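Local coordinates for protein phosphoribosyl-AMP cyclohydrolase (Medicago truncatula, PDB 7BGM) that probably catalyses the second and third steps of histidine biosynthesis, hydrolysing phosphoribosyl-ATP to phosphoribosyl-AMP and diphosphate and then opening the adenine ring of phosphoribosyl-AMP, at residues S6-V11 with A37-V42; K16-A21 with T52-S57; L89-G94 with V211-R216. All coordinates share one frame; numbering follows the deposited sequence.

Contact 1. Residues S6-V11 with A37-V42; sequences SLLDSV and ANREAV
Asp9 and Arg39 form the ionic half of this contact. Arg39 NH1 and NH2 both donate to the same oxygen, Asp9 OD1, NH1 from 2.8 Å and NH2 from 3.1 Å. The grip is end-on, and OD1 lies at the guanidinium edge close to its plane. The carboxylate is turned 44° against the guanidinium: NH1 meets OD1 nearly along its C-O axis, while NH2 comes from the syn side, tilted out of the carboxylate plane. Both bonds are bent, the N-H...O angle at NH1 being 146°. The bend in the Arg39 chain at chi3 turns its end back to helix 3-9.

Apolar contacts make up the other half. Leu8 CB rests over one face of the guanidinium, 3.6 Å from Arg39 CZ and nearer the border of the group than its middle. Farther along, Leu8 CD2 meets Val42 CG1 at 3.7 Å, the leucine and valine lying alongside one another and pointing opposite ways. Trp13 touches both Arg39 and Val42, and Val42 also packs on Ile86 and Tyr88 of strand 85-92.

A side-chain N-cap begins helix 39-48: Asn38 OD1 accepts from Ala41 N at 2.9 Å. The N-terminal helix is laid on the first turn of helix 39-48 by a buried leucine-valine contact with a salt bridge at its exposed margin, where solvent probably weakens the ionic attraction.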
loop_
_atom_site.group_PDB
_atom_site.type_symbol
_atom_site.label_atom_id
_atom_site.label_comp_id
_atom_site.label_asym_id
_atom_site.label_seq_id
_atom_site.Cartn_x
_atom_site.Cartn_y
_atom_site.Cartn_z
ATOM N N SER A 6 -2.233 18.405 23.905
ATOM C CA SER A 6 -0.776 18.460 23.893
ATOM C C SER A 6 -0.225 17.946 22.562
ATOM O O SER A 6 0.725 18.515 22.003
ATOM C CB SER A 6 -0.223 17.676 25.095
ATOM O OG SER A 6 1.192 17.549 25.028
ATOM N N LEU A 7 -0.837 16.898 22.018
ATOM C CA LEU A 7 -0.409 16.387 20.730
ATOM C C LEU A 7 -0.670 17.409 19.632
ATOM O O LEU A 7 0.177 17.644 18.756
ATOM C CB LEU A 7 -1.144 15.073 20.454
ATOM C CG LEU A 7 -0.889 14.279 19.179
ATOM C CD1 LEU A 7 -1.818 14.782 18.155
ATOM C CD2 LEU A 7 0.559 14.341 18.669
ATOM N N LEU A 8 -1.863 18.002 19.635
ATOM C CA LEU A 8 -2.183 18.967 18.585
ATOM C C LEU A 8 -1.260 20.180 18.631
ATOM O O LEU A 8 -0.951 20.758 17.588
ATOM C CB LEU A 8 -3.640 19.396 18.702
ATOM C CG LEU A 8 -4.647 18.271 18.483
ATOM C CD1 LEU A 8 -6.024 18.773 18.867
ATOM C CD2 LEU A 8 -4.654 17.757 17.051
ATOM N N ASP A 9 -0.785 20.564 19.817
ATOM C CA ASP A 9 0.151 21.687 19.894
ATOM C C ASP A 9 1.474 21.385 19.195
ATOM O O ASP A 9 2.222 22.316 18.860
ATOM C CB ASP A 9 0.441 22.047 21.348
ATOM C CG ASP A 9 -0.764 22.640 22.068
ATOM O OD1 ASP A 9 -1.798 22.897 21.405
ATOM O OD2 ASP A 9 -0.661 22.862 23.299
ATOM N N SER A 10 1.788 20.115 18.984
ATOM C CA SER A 10 3.064 19.727 18.391
ATOM C C SER A 10 2.993 19.553 16.884
ATOM O O SER A 10 4.031 19.257 16.258
ATOM C CB SER A 10 3.555 18.426 19.034
ATOM O OG SER A 10 2.856 17.313 18.476
ATOM N N VAL A 11 1.787 19.708 16.279
ATOM C CA VAL A 11 1.633 19.608 14.837
ATOM C C VAL A 11 2.062 20.931 14.218
ATOM O O VAL A 11 1.825 22.004 14.797
ATOM C CB VAL A 11 0.173 19.266 14.469
ATOM C CG1 VAL A 11 -0.066 19.313 12.942
ATOM C CG2 VAL A 11 -0.225 17.907 15.036
ATOM N N ALA A 37 -6.665 18.968 7.281
ATOM C CA ALA A 37 -7.263 18.848 8.591
ATOM C C ALA A 37 -6.802 20.023 9.441
ATOM O O ALA A 37 -5.642 20.431 9.343
ATOM C CB ALA A 37 -6.874 17.516 9.242
ATOM N N ASN A 38 -7.708 20.586 10.248
ATOM C CA ASN A 38 -7.317 21.529 11.278
ATOM C C ASN A 38 -7.315 20.816 12.636
ATOM O O ASN A 38 -7.479 19.586 12.720
ATOM C CB ASN A 38 -8.233 22.762 11.274
ATOM C CG ASN A 38 -9.694 22.410 11.526
ATOM O OD1 ASN A 38 -10.040 21.235 11.687
ATOM N ND2 ASN A 38 -10.563 23.425 11.530
ATOM N N ARG A 39 -7.118 21.579 13.716
ATOM C CA ARG A 39 -7.055 20.962 15.038
ATOM C C ARG A 39 -8.309 20.142 15.301
ATOM O O ARG A 39 -8.242 18.960 15.680
ATOM C CB ARG A 39 -6.899 22.033 16.115
ATOM C CG ARG A 39 -5.501 22.553 16.310
ATOM C CD ARG A 39 -5.530 23.622 17.406
ATOM N NE ARG A 39 -5.615 23.009 18.729
ATOM C CZ ARG A 39 -4.554 22.767 19.491
ATOM N NH1 ARG A 39 -3.351 23.107 19.052
ATOM N NH2 ARG A 39 -4.689 22.192 20.684
ATOM N N GLU A 40 -9.468 20.764 15.092
ATOM C CA GLU A 40 -10.725 20.084 15.367
ATOM C C GLU A 40 -10.894 18.826 14.522
ATOM O O GLU A 40 -11.377 17.811 15.030
ATOM C CB GLU A 40 -11.899 21.023 15.162
ATOM C CG GLU A 40 -13.216 20.325 15.467
ATOM C CD GLU A 40 -14.433 21.253 15.544
ATOM O OE1 GLU A 40 -14.354 22.448 15.156
ATOM O OE2 GLU A 40 -15.482 20.764 16.018
ATOM N N ALA A 41 -10.496 18.854 13.246
ATOM C CA ALA A 41 -10.652 17.658 12.410
ATOM C C ALA A 41 -9.816 16.497 12.937
ATOM O O ALA A 41 -10.270 15.338 12.912
ATOM C CB ALA A 41 -10.292 17.935 10.944
ATOM N N VAL A 42 -8.580 16.769 13.390
ATOM C CA VAL A 42 -7.754 15.681 13.895
ATOM C C VAL A 42 -8.320 15.171 15.211
ATOM O O VAL A 42 -8.414 13.951 15.440
ATOM C CB VAL A 42 -6.293 16.147 14.047
ATOM C CG1 VAL A 42 -5.440 15.026 14.680
ATOM C CG2 VAL A 42 -5.734 16.569 12.677
#

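Contact 2. Residues K16-A21 with T52-S57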
loop_
_atom_site.group_PDB
_atom_site.type_symbol
_atom_site.label_atom_id
_atom_site.label_comp_id
_atom_site.label_asym_id
_atom_site.label_seq_id
_atom_site.Cartn_x
_atom_site.Cartn_y
_atom_site.Cartn_z
ATOM N N LYS A 16 -2.872 28.797 7.613
ATOM C CA LYS A 16 -4.325 28.723 7.685
ATOM C C LYS A 16 -4.790 27.737 8.748
ATOM O O LYS A 16 -5.986 27.422 8.815
ATOM C CB LYS A 16 -4.909 28.345 6.323
ATOM C CG LYS A 16 -4.769 29.440 5.294
ATOM C CD LYS A 16 -5.437 30.719 5.774
ATOM C CE LYS A 16 -5.298 31.840 4.748
ATOM N NZ LYS A 16 -5.801 33.141 5.271
ATOM N N GLY A 17 -3.867 27.244 9.580
ATOM C CA GLY A 17 -4.207 26.281 10.604
ATOM C C GLY A 17 -4.410 24.867 10.104
ATOM O O GLY A 17 -5.053 24.079 10.800
ATOM N N LEU A 18 -3.858 24.505 8.935
ATOM C CA LEU A 18 -4.116 23.202 8.315
ATOM C C LEU A 18 -2.851 22.355 8.224
ATOM O O LEU A 18 -1.721 22.865 8.174
ATOM C CB LEU A 18 -4.714 23.359 6.892
ATOM C CG LEU A 18 -6.003 24.194 6.835
ATOM C CD1 LEU A 18 -6.468 24.342 5.405
ATOM C CD2 LEU A 18 -7.029 23.495 7.670
ATOM N N ALA A 19 -3.060 21.042 8.245
ATOM C CA ALA A 19 -2.061 20.061 7.845
ATOM C C ALA A 19 -2.654 19.175 6.745
ATOM O O ALA A 19 -3.871 19.061 6.608
ATOM C CB ALA A 19 -1.629 19.212 9.036
ATOM N N VAL A 20 -1.795 18.530 5.963
ATOM C CA VAL A 20 -2.262 17.582 4.941
ATOM C C VAL A 20 -2.671 16.299 5.650
ATOM O O VAL A 20 -1.954 15.832 6.540
ATOM C CB VAL A 20 -1.152 17.299 3.915
ATOM C CG1 VAL A 20 -1.498 16.087 3.027
ATOM C CG2 VAL A 20 -0.892 18.531 3.061
ATOM N N ALA A 21 -3.831 15.753 5.293
ATOM C CA ALA A 21 -4.269 14.469 5.839
ATOM C C ALA A 21 -4.531 13.483 4.714
ATOM O O ALA A 21 -5.349 13.739 3.819
ATOM C CB ALA A 21 -5.533 14.602 6.708
ATOM N N THR A 52 -11.926 12.460 9.413
ATOM C CA THR A 52 -12.582 13.762 9.408
ATOM C C THR A 52 -11.605 14.809 8.897
ATOM O O THR A 52 -10.410 14.781 9.235
ATOM C CB THR A 52 -13.087 14.097 10.826
ATOM O OG1 THR A 52 -14.010 13.084 11.236
ATOM C CG2 THR A 52 -13.795 15.442 10.857
ATOM N N PHE A 53 -12.127 15.741 8.094
ATOM C CA PHE A 53 -11.326 16.691 7.329
ATOM C C PHE A 53 -11.906 18.078 7.510
ATOM O O PHE A 53 -13.015 18.254 8.029
ATOM C CB PHE A 53 -11.302 16.338 5.826
ATOM C CG PHE A 53 -10.741 14.976 5.540
ATOM C CD1 PHE A 53 -9.370 14.795 5.331
ATOM C CD2 PHE A 53 -11.585 13.873 5.486
ATOM C CE1 PHE A 53 -8.841 13.509 5.099
ATOM C CE2 PHE A 53 -11.081 12.603 5.249
ATOM C CZ PHE A 53 -9.701 12.410 5.023
ATOM N N TYR A 54 -11.152 19.069 7.058
ATOM C CA TYR A 54 -11.654 20.437 6.917
ATOM C C TYR A 54 -11.717 20.794 5.440
ATOM O O TYR A 54 -10.706 20.708 4.741
ATOM C CB TYR A 54 -10.744 21.411 7.644
ATOM C CG TYR A 54 -11.193 22.850 7.607
ATOM C CD1 TYR A 54 -12.160 23.318 8.492
ATOM C CD2 TYR A 54 -10.637 23.745 6.704
ATOM C CE1 TYR A 54 -12.564 24.638 8.471
ATOM C CE2 TYR A 54 -11.042 25.086 6.679
ATOM C CZ TYR A 54 -12.005 25.511 7.562
ATOM O OH TYR A 54 -12.406 26.829 7.550
ATOM N N SER A 55 -12.884 21.223 4.970
ATOM C CA SER A 55 -13.034 21.635 3.573
ATOM C C SER A 55 -12.617 23.097 3.421
ATOM O O SER A 55 -13.206 23.983 4.045
ATOM C CB SER A 55 -14.470 21.437 3.085
ATOM O OG SER A 55 -14.725 22.182 1.891
ATOM N N ARG A 56 -11.597 23.346 2.594
ATOM C CA ARG A 56 -11.187 24.725 2.346
ATOM C C ARG A 56 -12.278 25.506 1.624
ATOM O O ARG A 56 -12.524 26.676 1.944
ATOM C CB ARG A 56 -9.880 24.753 1.550
ATOM C CG ARG A 56 -8.711 24.144 2.321
ATOM C CD ARG A 56 -7.435 24.097 1.496
ATOM N NE ARG A 56 -7.589 23.263 0.303
ATOM C CZ ARG A 56 -6.673 23.155 -0.656
ATOM N NH1 ARG A 56 -5.532 23.825 -0.555
ATOM N NH2 ARG A 56 -6.896 22.373 -1.709
ATOM N N SER A 57 -12.958 24.879 0.661
ATOM C CA SER A 57 -13.957 25.618 -0.116
ATOM C C SER A 57 -15.195 25.928 0.713
ATOM O O SER A 57 -15.807 26.991 0.550
ATOM C CB SER A 57 -14.349 24.838 -1.368
ATOM O OG SER A 57 -14.947 23.597 -1.022
#
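Leu18 reaches Tyr54 and Arg56 through different branches. Its CD2 approaches Tyr54 CD2 to 3.7 Å, meeting the ring obliquely, and the two side chains cross at about a right angle. Its CD1 lies against the aliphatic part of Arg56, 3.8 Å from CG and slightly farther from CD. The Arg56 chain bends at chi3 beyond the methylenes that Leu18 touches; its NH2 makes a long, weak ion pair with Asp84 of the second subunit.

The nearest CA atoms are well apart, 8.1 Å for Leu18 CA to Tyr54 CA and 7.5 Å for Ala21 CA to Phe53 CA, and no hydrogen bond joins the segments. The two are therefore not paired as neighbours in a sheet. Strand 31-37 intervenes: Ala19 and Ala21 share backbone bonds with Ala37 and Gly35, and Tyr54 bonds through its backbone to Phe36. Van der Waals contacts, mostly between side chains, join 16-21 and 52-57, whose touching parts run 132° apart within the cyclohydrolase portion.

At the other end, the Phe53 ring turns its edge to the carbonyl oxygen of Ala21. Its CE1 lies 3.7 Å from Ala21 O, which sits near the ring plane, while Ala21 CB touches CE1 at 3.8 Å from outside that plane. Phe53 CG stands anti to the carbonyl carbon (chi1 -59°), which swings the ring end nearer the alanine. The same ring meets Tyr88 with planes at about 55° and touches Met33, a residue that contributes to an AMP site.

Contact 3. Residues L89-G94 with V211-R216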
loop_
_atom_site.group_PDB
_atom_site.type_symbol
_atom_site.label_atom_id
_atom_site.label_comp_id
_atom_site.label_asym_id
_atom_site.label_seq_id
_atom_site.Cartn_x
_atom_site.Cartn_y
_atom_site.Cartn_z
ATOM N N LEU A 89 -4.827 5.919 8.974
ATOM C CA LEU A 89 -4.726 4.535 8.514
ATOM C C LEU A 89 -5.994 3.799 8.928
ATOM O O LEU A 89 -6.276 3.679 10.119
ATOM C CB LEU A 89 -3.482 3.889 9.100
ATOM C CG LEU A 89 -2.978 2.600 8.460
ATOM C CD1 LEU A 89 -2.532 2.796 7.017
ATOM C CD2 LEU A 89 -1.831 2.028 9.305
ATOM N N GLY A 90 -6.788 3.348 7.946
ATOM C CA GLY A 90 -8.120 2.882 8.285
ATOM C C GLY A 90 -8.742 1.962 7.261
ATOM O O GLY A 90 -8.178 1.700 6.202
ATOM N N LYS A 91 -9.942 1.477 7.595
ATOM C CA LYS A 91 -10.658 0.502 6.798
ATOM C C LYS A 91 -11.892 1.167 6.204
ATOM O O LYS A 91 -12.786 1.574 6.966
ATOM C CB LYS A 91 -11.065 -0.708 7.657
ATOM C CG LYS A 91 -11.753 -1.860 6.867
ATOM C CD LYS A 91 -10.726 -2.622 5.983
ATOM C CE LYS A 91 -11.343 -3.821 5.277
ATOM N NZ LYS A 91 -10.400 -4.560 4.412
ATOM N N PRO A 92 -12.018 1.270 4.881
ATOM C CA PRO A 92 -13.207 1.922 4.309
ATOM C C PRO A 92 -14.398 0.986 4.308
ATOM O O PRO A 92 -14.252 -0.220 4.095
ATOM C CB PRO A 92 -12.788 2.254 2.870
ATOM C CG PRO A 92 -11.721 1.250 2.569
ATOM C CD PRO A 92 -11.007 0.954 3.869
ATOM N N ASP A 93 -15.580 1.555 4.569
ATOM C CA ASP A 93 -16.851 0.828 4.462
ATOM C C ASP A 93 -17.309 0.603 3.021
ATOM O O ASP A 93 -18.236 -0.197 2.778
ATOM C CB ASP A 93 -17.949 1.598 5.206
ATOM C CG ASP A 93 -17.866 1.435 6.706
ATOM O OD1 ASP A 93 -17.169 0.510 7.161
ATOM O OD2 ASP A 93 -18.528 2.218 7.421
ATOM N N GLY A 94 -16.766 1.350 2.075
ATOM C CA GLY A 94 -17.160 1.266 0.683
ATOM C C GLY A 94 -16.292 2.218 -0.121
ATOM O O GLY A 94 -15.310 2.763 0.386
ATOM N N VAL A 211 -8.180 -11.521 2.357
ATOM C CA VAL A 211 -7.214 -12.404 3.005
ATOM C C VAL A 211 -6.433 -11.631 4.061
ATOM O O VAL A 211 -6.244 -12.099 5.191
ATOM C CB VAL A 211 -6.279 -13.028 1.952
ATOM C CG1 VAL A 211 -5.173 -13.904 2.644
ATOM C CG2 VAL A 211 -7.088 -13.866 0.935
ATOM N N LEU A 212 -6.005 -10.405 3.728
ATOM C CA LEU A 212 -5.218 -9.635 4.684
ATOM C C LEU A 212 -6.062 -9.180 5.874
ATOM O O LEU A 212 -5.547 -9.068 6.991
ATOM C CB LEU A 212 -4.567 -8.433 3.972
ATOM C CG LEU A 212 -3.556 -8.804 2.874
ATOM C CD1 LEU A 212 -2.838 -7.629 2.207
ATOM C CD2 LEU A 212 -2.523 -9.800 3.430
ATOM N N GLN A 213 -7.347 -8.890 5.661
ATOM C CA GLN A 213 -8.236 -8.666 6.786
ATOM C C GLN A 213 -8.252 -9.884 7.712
ATOM O O GLN A 213 -8.194 -9.731 8.938
ATOM C CB GLN A 213 -9.655 -8.333 6.293
ATOM C CG GLN A 213 -10.651 -8.265 7.436
ATOM C CD GLN A 213 -12.012 -7.770 7.011
ATOM O OE1 GLN A 213 -12.125 -6.876 6.194
ATOM N NE2 GLN A 213 -13.056 -8.341 7.590
ATOM N N VAL A 214 -8.329 -11.106 7.153
ATOM C CA VAL A 214 -8.329 -12.300 8.002
ATOM C C VAL A 214 -7.079 -12.322 8.870
ATOM O O VAL A 214 -7.154 -12.547 10.087
ATOM C CB VAL A 214 -8.442 -13.580 7.154
ATOM C CG1 VAL A 214 -8.142 -14.846 8.027
ATOM C CG2 VAL A 214 -9.810 -13.707 6.612
ATOM N N LEU A 215 -5.917 -12.056 8.265
ATOM C CA LEU A 215 -4.655 -12.086 9.017
ATOM C C LEU A 215 -4.608 -11.007 10.099
ATOM O O LEU A 215 -4.170 -11.261 11.227
ATOM C CB LEU A 215 -3.473 -11.944 8.061
ATOM C CG LEU A 215 -3.138 -13.147 7.199
ATOM C CD1 LEU A 215 -2.082 -12.779 6.191
ATOM C CD2 LEU A 215 -2.642 -14.260 8.117
ATOM N N ARG A 216 -4.993 -9.776 9.759
ATOM C CA ARG A 216 -5.047 -8.729 10.774
ATOM C C ARG A 216 -5.900 -9.155 11.957
ATOM O O ARG A 216 -5.509 -8.966 13.115
ATOM C CB ARG A 216 -5.593 -7.436 10.175
ATOM C CG ARG A 216 -6.031 -6.433 11.248
ATOM C CD ARG A 216 -6.373 -5.089 10.634
ATOM N NE ARG A 216 -7.380 -5.116 9.555
ATOM C CZ ARG A 216 -8.699 -5.184 9.731
ATOM N NH1 ARG A 216 -9.226 -5.250 10.959
ATOM N NH2 ARG A 216 -9.504 -5.178 8.661
HETATM O O HOH W 1 -11.775 -6.807 3.346
#
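Lys91 reaches from its strand to Gln213 and Arg216, which stand one helical turn apart on helix 208-218. The close part of the contact lies along the lysine methylenes. Lys91 CE comes within 3.3 Å of Gln213 OE1, the two side chains crossing at about a right angle. Lys91 CD is 3.9 Å from Arg216 NH2, meeting the guanidinium obliquely. A bend at chi2 (72°), followed by an extended end, lays CD and CE of the lysine beside these two partners.

Around the ammonium group the contact is looser and carried partly by water. A single water accepts from Lys91 NZ at 2.8 Å and donates to Gln213 OE1 at 2.9 Å, bridging strand and helix. Only 104 Å² of surface is buried between the segments, both sides summed, as expected for a surface contact. Lys91 NZ and Arg216 NH2 are 4.4 Å apart, yet this proximity of like charges is probably offset by acids: Lys91 NZ forms salt bridges with Asp27 and Glu209, and Arg216 NE forms one with Asp27. Asp27 thereby ties both basic side chains together. Replacing Lys91 by an alanine is likely to cost Asp27 and Glu209 this cationic partner, remove one anchor of the water and open a gap beside Gln213.

The contact joins the cyclohydrolase part, through the end of strand 85-92, to the pyrophosphohydrolase part, through helix 208-218. On the strand side, Gly90 pairs with Gln24 and Lys91 with Asn73 through the backbone; on the helix side, Val211 and Val214 pack on Met190 and Ala191 of the second subunit.

How the contacts relate
Contacts 1 and 2 are neighbours, their centres 11 Å apart, and their segments alternate along the chain. They touch directly: Ala37 O lies 2.9 Å from Ala19 N, a probable hydrogen bond. Contact 3 stands apart, its centre 26 Å from that of contact 1 and 25 Å from that of contact 2, although strands 19-25 and 85-92 adjoin in one sheet. Contact 2 lies nearest residues that bind AMP in another structure of this protein: the Phe53 side chain is about 4 Å from that of Met33, whereas that of Lys91 in contact 3 is about 10 Å from Thr96. A zinc ion lies about 7 Å from the Arg56 side chain, against about 14 Å for Val42.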